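Local structure of probable chemoreceptor (Methyl-accepting chemotaxis) transmembrane protein (Rhizobium meliloti, 6D8V) at residues A225-I234 with F245-S253. The protein is a bacterial chemoreceptor whose sensory domain binds quaternary ammonium compounds, probably passing the signal across the membrane to steer chemotaxis. Numbering follows the deposited sequence.
Sequences ALSTGTPRMI and FDRVVYPFS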
ATOM      1  N   ALA A 225     -11.313 -16.343  -8.185  1.00 90.05           N
ATOM      2  CA  ALA A 225     -11.130 -16.114  -6.754  1.00 81.74           C
ATOM      3  C   ALA A 225     -11.351 -14.646  -6.410  1.00 84.31           C
ATOM      4  O   ALA A 225     -12.031 -14.319  -5.429  1.00 79.35           O
ATOM      5  CB  ALA A 225      -9.736 -16.564  -6.316  1.00 70.19           C
ATOM      6  N   LEU A 226     -10.801 -13.746  -7.227  1.00 86.18           N
ATOM      7  CA  LEU A 226     -11.003 -12.316  -7.018  1.00 83.09           C
ATOM      8  C   LEU A 226     -12.479 -11.926  -7.043  1.00 81.40           C
ATOM      9  O   LEU A 226     -12.867 -10.949  -6.397  1.00 81.17           O
ATOM     10  CB  LEU A 226     -10.233 -11.520  -8.077  1.00 84.29           C
ATOM     11  CG  LEU A 226      -8.936 -10.854  -7.615  1.00 92.28           C
ATOM     12  CD1 LEU A 226      -8.256 -10.136  -8.771  1.00106.00           C
ATOM     13  CD2 LEU A 226      -9.204  -9.887  -6.462  1.00 94.58           C
ATOM     14  N   SER A 227     -13.313 -12.657  -7.789  1.00 86.43           N
ATOM     15  CA  SER A 227     -14.723 -12.283  -7.899  1.00 83.10           C
ATOM     16  C   SER A 227     -15.545 -12.855  -6.748  1.00 90.26           C
ATOM     17  O   SER A 227     -16.248 -12.126  -6.036  1.00 82.96           O
ATOM     18  CB  SER A 227     -15.295 -12.749  -9.242  1.00 86.61           C
ATOM     19  OG  SER A 227     -14.455 -12.377 -10.310  1.00118.60           O
ATOM     20  N   THR A 228     -15.473 -14.171  -6.563  1.00 92.48           N
ATOM     21  CA  THR A 228     -16.203 -14.830  -5.490  1.00 83.45           C
ATOM     22  C   THR A 228     -15.666 -14.462  -4.113  1.00 79.68           C
ATOM     23  O   THR A 228     -16.398 -14.564  -3.125  1.00 84.63           O
ATOM     24  CB  THR A 228     -16.145 -16.345  -5.690  1.00 94.07           C
ATOM     25  OG1 THR A 228     -14.866 -16.834  -5.269  1.00 99.15           O
ATOM     26  CG2 THR A 228     -16.324 -16.671  -7.169  1.00 91.34           C
ATOM     27  N   GLY A 229     -14.413 -14.042  -4.017  1.00 85.35           N
ATOM     28  CA  GLY A 229     -13.823 -13.765  -2.724  1.00 93.80           C
ATOM     29  C   GLY A 229     -13.570 -15.020  -1.920  1.00 88.79           C
ATOM     30  O   GLY A 229     -13.262 -14.955  -0.726  1.00 80.73           O
ATOM     31  N   THR A 230     -13.697 -16.168  -2.566  1.00 88.04           N
ATOM     32  CA  THR A 230     -13.421 -17.446  -1.945  1.00 84.37           C
ATOM     33  C   THR A 230     -12.134 -18.047  -2.498  1.00 76.84           C
ATOM     34  O   THR A 230     -11.650 -17.650  -3.562  1.00 63.64           O
ATOM     35  CB  THR A 230     -14.587 -18.419  -2.162  1.00 90.06           C
ATOM     36  OG1 THR A 230     -14.673 -18.777  -3.547  1.00106.17           O
ATOM     37  CG2 THR A 230     -15.884 -17.763  -1.742  1.00 82.01           C
ATOM     38  N   PRO A 231     -11.538 -18.984  -1.775  1.00 76.69           N
ATOM     39  CA  PRO A 231     -10.239 -19.521  -2.185  1.00 73.43           C
ATOM     40  C   PRO A 231     -10.345 -20.404  -3.413  1.00 65.97           C
ATOM     41  O   PRO A 231     -11.363 -21.051  -3.659  1.00 83.38           O
ATOM     42  CB  PRO A 231      -9.796 -20.328  -0.960  1.00 66.40           C
ATOM     43  CG  PRO A 231     -10.523 -19.669   0.184  1.00 55.76           C
ATOM     44  CD  PRO A 231     -11.859 -19.325  -0.383  1.00 64.06           C
ATOM     45  N   ARG A 232      -9.273 -20.409  -4.199  1.00 70.43           N
ATOM     46  CA  ARG A 232      -9.105 -21.347  -5.296  1.00 64.90           C
ATOM     47  C   ARG A 232      -7.747 -22.031  -5.162  1.00 72.39           C
ATOM     48  O   ARG A 232      -6.870 -21.577  -4.418  1.00 75.22           O
ATOM     49  CB  ARG A 232      -9.232 -20.649  -6.661  1.00 66.02           C
ATOM     50  CG  ARG A 232     -10.612 -20.069  -6.933  1.00 77.98           C
ATOM     51  CD  ARG A 232     -11.690 -21.161  -6.981  1.00 89.54           C
ATOM     52  NE  ARG A 232     -12.920 -20.747  -6.303  1.00 89.13           N
ATOM     53  CZ  ARG A 232     -13.777 -19.852  -6.783  1.00 98.71           C
ATOM     54  NH1 ARG A 232     -14.863 -19.538  -6.092  1.00102.47           N
ATOM     55  NH2 ARG A 232     -13.542 -19.261  -7.949  1.00110.59           N
ATOM     56  N   MET A 233      -7.591 -23.148  -5.877  1.00 66.89           N
ATOM     57  CA  MET A 233      -6.327 -23.871  -5.922  1.00 65.44           C
ATOM     58  C   MET A 233      -5.988 -24.189  -7.367  1.00 80.74           C
ATOM     59  O   MET A 233      -6.772 -24.834  -8.067  1.00109.78           O
ATOM     60  CB  MET A 233      -6.378 -25.158  -5.102  1.00 80.07           C
ATOM     61  CG  MET A 233      -5.004 -25.745  -4.778  1.00 67.36           C
ATOM     62  SD  MET A 233      -5.142 -27.461  -4.238  1.00103.36           S
ATOM     63  CE  MET A 233      -3.658 -27.658  -3.251  1.00100.47           C
ATOM     64  N   ILE A 234      -4.822 -23.729  -7.801  1.00 86.30           N
ATOM     65  CA  ILE A 234      -4.273 -24.062  -9.106  1.00 77.79           C
ATOM     66  C   ILE A 234      -3.439 -25.325  -8.940  1.00 87.20           C
ATOM     67  O   ILE A 234      -2.486 -25.343  -8.152  1.00 93.48           O
ATOM     68  CB  ILE A 234      -3.436 -22.899  -9.653  1.00 79.12           C
ATOM     69  CG1 ILE A 234      -4.200 -21.592  -9.426  1.00 74.64           C
ATOM     70  CG2 ILE A 234      -3.152 -23.087 -11.127  1.00 77.07           C
ATOM     71  CD1 ILE A 234      -3.447 -20.347  -9.796  1.00 73.12           C
ATOM     72  N   PHE A 245       4.382 -27.923  -8.066  1.00115.85           N
ATOM     73  CA  PHE A 245       3.698 -27.580  -6.857  1.00112.40           C
ATOM     74  C   PHE A 245       2.336 -27.086  -7.147  1.00107.55           C
ATOM     75  O   PHE A 245       1.930 -26.973  -8.282  1.00 95.32           O
ATOM     76  CB  PHE A 245       4.466 -26.544  -6.067  1.00112.81           C
ATOM     77  CG  PHE A 245       4.784 -25.308  -6.827  1.00107.98           C
ATOM     78  CD1 PHE A 245       5.910 -24.623  -6.550  1.00116.34           C
ATOM     79  CD2 PHE A 245       3.955 -24.834  -7.787  1.00102.93           C
ATOM     80  CE1 PHE A 245       6.208 -23.491  -7.244  1.00115.63           C
ATOM     81  CE2 PHE A 245       4.225 -23.710  -8.467  1.00102.10           C
ATOM     82  CZ  PHE A 245       5.352 -23.040  -8.208  1.00106.24           C
ATOM     83  N   ASP A 246       1.633 -26.815  -6.075  1.00100.02           N
ATOM     84  CA  ASP A 246       0.282 -26.285  -6.171  1.00 95.19           C
ATOM     85  C   ASP A 246       0.271 -24.824  -5.739  1.00 94.14           C
ATOM     86  O   ASP A 246       1.019 -24.417  -4.845  1.00 92.88           O
ATOM     87  CB  ASP A 246      -0.684 -27.084  -5.288  1.00 92.13           C
ATOM     88  CG  ASP A 246      -0.787 -28.541  -5.692  1.00 93.64           C
ATOM     89  OD1 ASP A 246      -1.155 -28.816  -6.854  1.00104.96           O
ATOM     90  OD2 ASP A 246      -0.499 -29.412  -4.844  1.00 97.65           O
ATOM     91  N   ARG A 247      -0.596 -24.034  -6.368  1.00 90.49           N
ATOM     92  CA  ARG A 247      -0.765 -22.624  -6.028  1.00 63.10           C
ATOM     93  C   ARG A 247      -2.155 -22.449  -5.439  1.00 78.13           C
ATOM     94  O   ARG A 247      -3.154 -22.641  -6.136  1.00 89.94           O
ATOM     95  CB  ARG A 247      -0.577 -21.730  -7.251  1.00 67.21           C
ATOM     96  CG  ARG A 247      -0.689 -20.243  -6.959  1.00 60.31           C
ATOM     97  CD  ARG A 247       0.662 -19.544  -7.002  1.00 69.67           C
ATOM     98  NE  ARG A 247       1.112 -19.289  -8.373  1.00 71.82           N
ATOM     99  CZ  ARG A 247       2.375 -19.070  -8.718  1.00 82.50           C
ATOM    100  NH1 ARG A 247       3.327 -19.080  -7.796  1.00 95.37           N
ATOM    101  NH2 ARG A 247       2.683 -18.850  -9.985  1.00104.72           N
ATOM    102  N   VAL A 248      -2.223 -22.095  -4.160  1.00 70.21           N
ATOM    103  CA  VAL A 248      -3.484 -21.771  -3.509  1.00 66.31           C
ATOM    104  C   VAL A 248      -3.609 -20.257  -3.433  1.00 71.65           C
ATOM    105  O   VAL A 248      -2.680 -19.569  -2.987  1.00 83.73           O
ATOM    106  CB  VAL A 248      -3.577 -22.400  -2.108  1.00 61.47           C
ATOM    107  CG1 VAL A 248      -4.805 -21.888  -1.394  1.00 56.89           C
ATOM    108  CG2 VAL A 248      -3.626 -23.907  -2.208  1.00 65.77           C
ATOM    109  N   VAL A 249      -4.753 -19.737  -3.864  1.00 59.51           N
ATOM    110  CA  VAL A 249      -5.032 -18.308  -3.824  1.00 68.80           C
ATOM    111  C   VAL A 249      -6.074 -18.053  -2.745  1.00 67.37           C
ATOM    112  O   VAL A 249      -7.057 -18.792  -2.627  1.00 72.23           O
ATOM    113  CB  VAL A 249      -5.500 -17.791  -5.200  1.00 54.49           C
ATOM    114  CG1 VAL A 249      -4.653 -18.401  -6.295  1.00 56.58           C
ATOM    115  CG2 VAL A 249      -6.948 -18.126  -5.422  1.00 74.42           C
ATOM    116  N   TYR A 250      -5.850 -17.012  -1.945  1.00 71.45           N
ATOM    117  CA  TYR A 250      -6.665 -16.749  -0.757  1.00 65.85           C
ATOM    118  C   TYR A 250      -6.978 -15.259  -0.703  1.00 68.59           C
ATOM    119  O   TYR A 250      -6.172 -14.455  -0.213  1.00 77.74           O
ATOM    120  CB  TYR A 250      -5.941 -17.215   0.508  1.00 59.85           C
ATOM    121  CG  TYR A 250      -6.771 -17.264   1.766  1.00 61.44           C
ATOM    122  CD1 TYR A 250      -7.499 -18.406   2.100  1.00 74.64           C
ATOM    123  CD2 TYR A 250      -6.796 -16.186   2.649  1.00 53.79           C
ATOM    124  CE1 TYR A 250      -8.246 -18.463   3.263  1.00 59.59           C
ATOM    125  CE2 TYR A 250      -7.539 -16.234   3.815  1.00 60.22           C
ATOM    126  CZ  TYR A 250      -8.265 -17.370   4.121  1.00 73.68           C
ATOM    127  OH  TYR A 250      -9.009 -17.409   5.289  1.00 68.22           O
ATOM    128  N   PRO A 251      -8.134 -14.851  -1.223  1.00 68.46           N
ATOM    129  CA  PRO A 251      -8.548 -13.452  -1.082  1.00 71.85           C
ATOM    130  C   PRO A 251      -8.849 -13.119   0.367  1.00 63.65           C
ATOM    131  O   PRO A 251      -9.250 -13.982   1.154  1.00 66.02           O
ATOM    132  CB  PRO A 251      -9.811 -13.360  -1.948  1.00 59.61           C
ATOM    133  CG  PRO A 251     -10.292 -14.756  -2.088  1.00 62.81           C
ATOM    134  CD  PRO A 251      -9.068 -15.625  -2.057  1.00 64.54           C
ATOM    135  N   PHE A 252      -8.633 -11.853   0.718  1.00 53.53           N
ATOM    136  CA  PHE A 252      -8.966 -11.366   2.050  1.00 55.51           C
ATOM    137  C   PHE A 252      -9.157  -9.856   1.988  1.00 61.63           C
ATOM    138  O   PHE A 252      -8.367  -9.151   1.355  1.00 67.41           O
ATOM    139  CB  PHE A 252      -7.880 -11.737   3.069  1.00 50.18           C
ATOM    140  CG  PHE A 252      -6.558 -11.070   2.821  1.00 52.83           C
ATOM    141  CD1 PHE A 252      -5.703 -11.546   1.844  1.00 53.88           C
ATOM    142  CD2 PHE A 252      -6.173  -9.970   3.567  1.00 56.24           C
ATOM    143  CE1 PHE A 252      -4.492 -10.941   1.614  1.00 51.61           C
ATOM    144  CE2 PHE A 252      -4.959  -9.354   3.341  1.00 57.29           C
ATOM    145  CZ  PHE A 252      -4.115  -9.846   2.364  1.00 56.07           C
ATOM    146  N   SER A 253     -10.208  -9.372   2.648  1.00 68.81           N
ATOM    147  CA  SER A 253     -10.549  -7.953   2.625  1.00 72.23           C
ATOM    148  C   SER A 253      -9.619  -7.132   3.507  1.00 62.97           C
ATOM    149  O   SER A 253      -9.263  -7.540   4.616  1.00 59.48           O
ATOM    150  CB  SER A 253     -11.989  -7.738   3.091  1.00 62.30           C
ATOM    151  OG  SER A 253     -12.905  -8.011   2.048  1.00 81.78           O
TER
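An antiparallel beta hairpin, formed by strands 232-239 and 243-254 in the four-stranded sheet remote from the ligand-binding half of this double-PDC (dCache-type) sensor, brings Arg-232 against Val-249 and Ile-234 against Arg-247. Each is a hydrogen-bonded pair: Val-249 N reaches Arg-232 O at 2.9 Å, and Arg-247 N reaches Ile-234 O at 2.9 Å. Between them sits the non-hydrogen-bonded pair Met-233 and Val-248, on the face that meets the long helix 2-45, where Met-233 touches Val-7 and Val-248 touches Ala-11. With CG anti to the backbone N (chi1 -163°) and the chain extended beyond it, Met-233 is carried across the neighbouring strand: CG lies 3.4 Å from Val-248 CG2 and the terminal CE 3.7 Å from Asp-246 CB. An alanine here would lose both contacts and is likely to leave a gap beside Val-248 under the helix. The carboxylate of Asp-246 is salt-bridged to Arg-269. Ile-234 and Arg-247 lie side by side on the other face, the Arg-247 guanidinium leading away to a salt bridge with Asp-266. There helix 219-228 packs down on Val-249, with Ala-225 CB at 3.3 Å from its CG2. Past the helix end the chain turns at Gly-229, whose O lies 3.3 Å from Pro-251 CG.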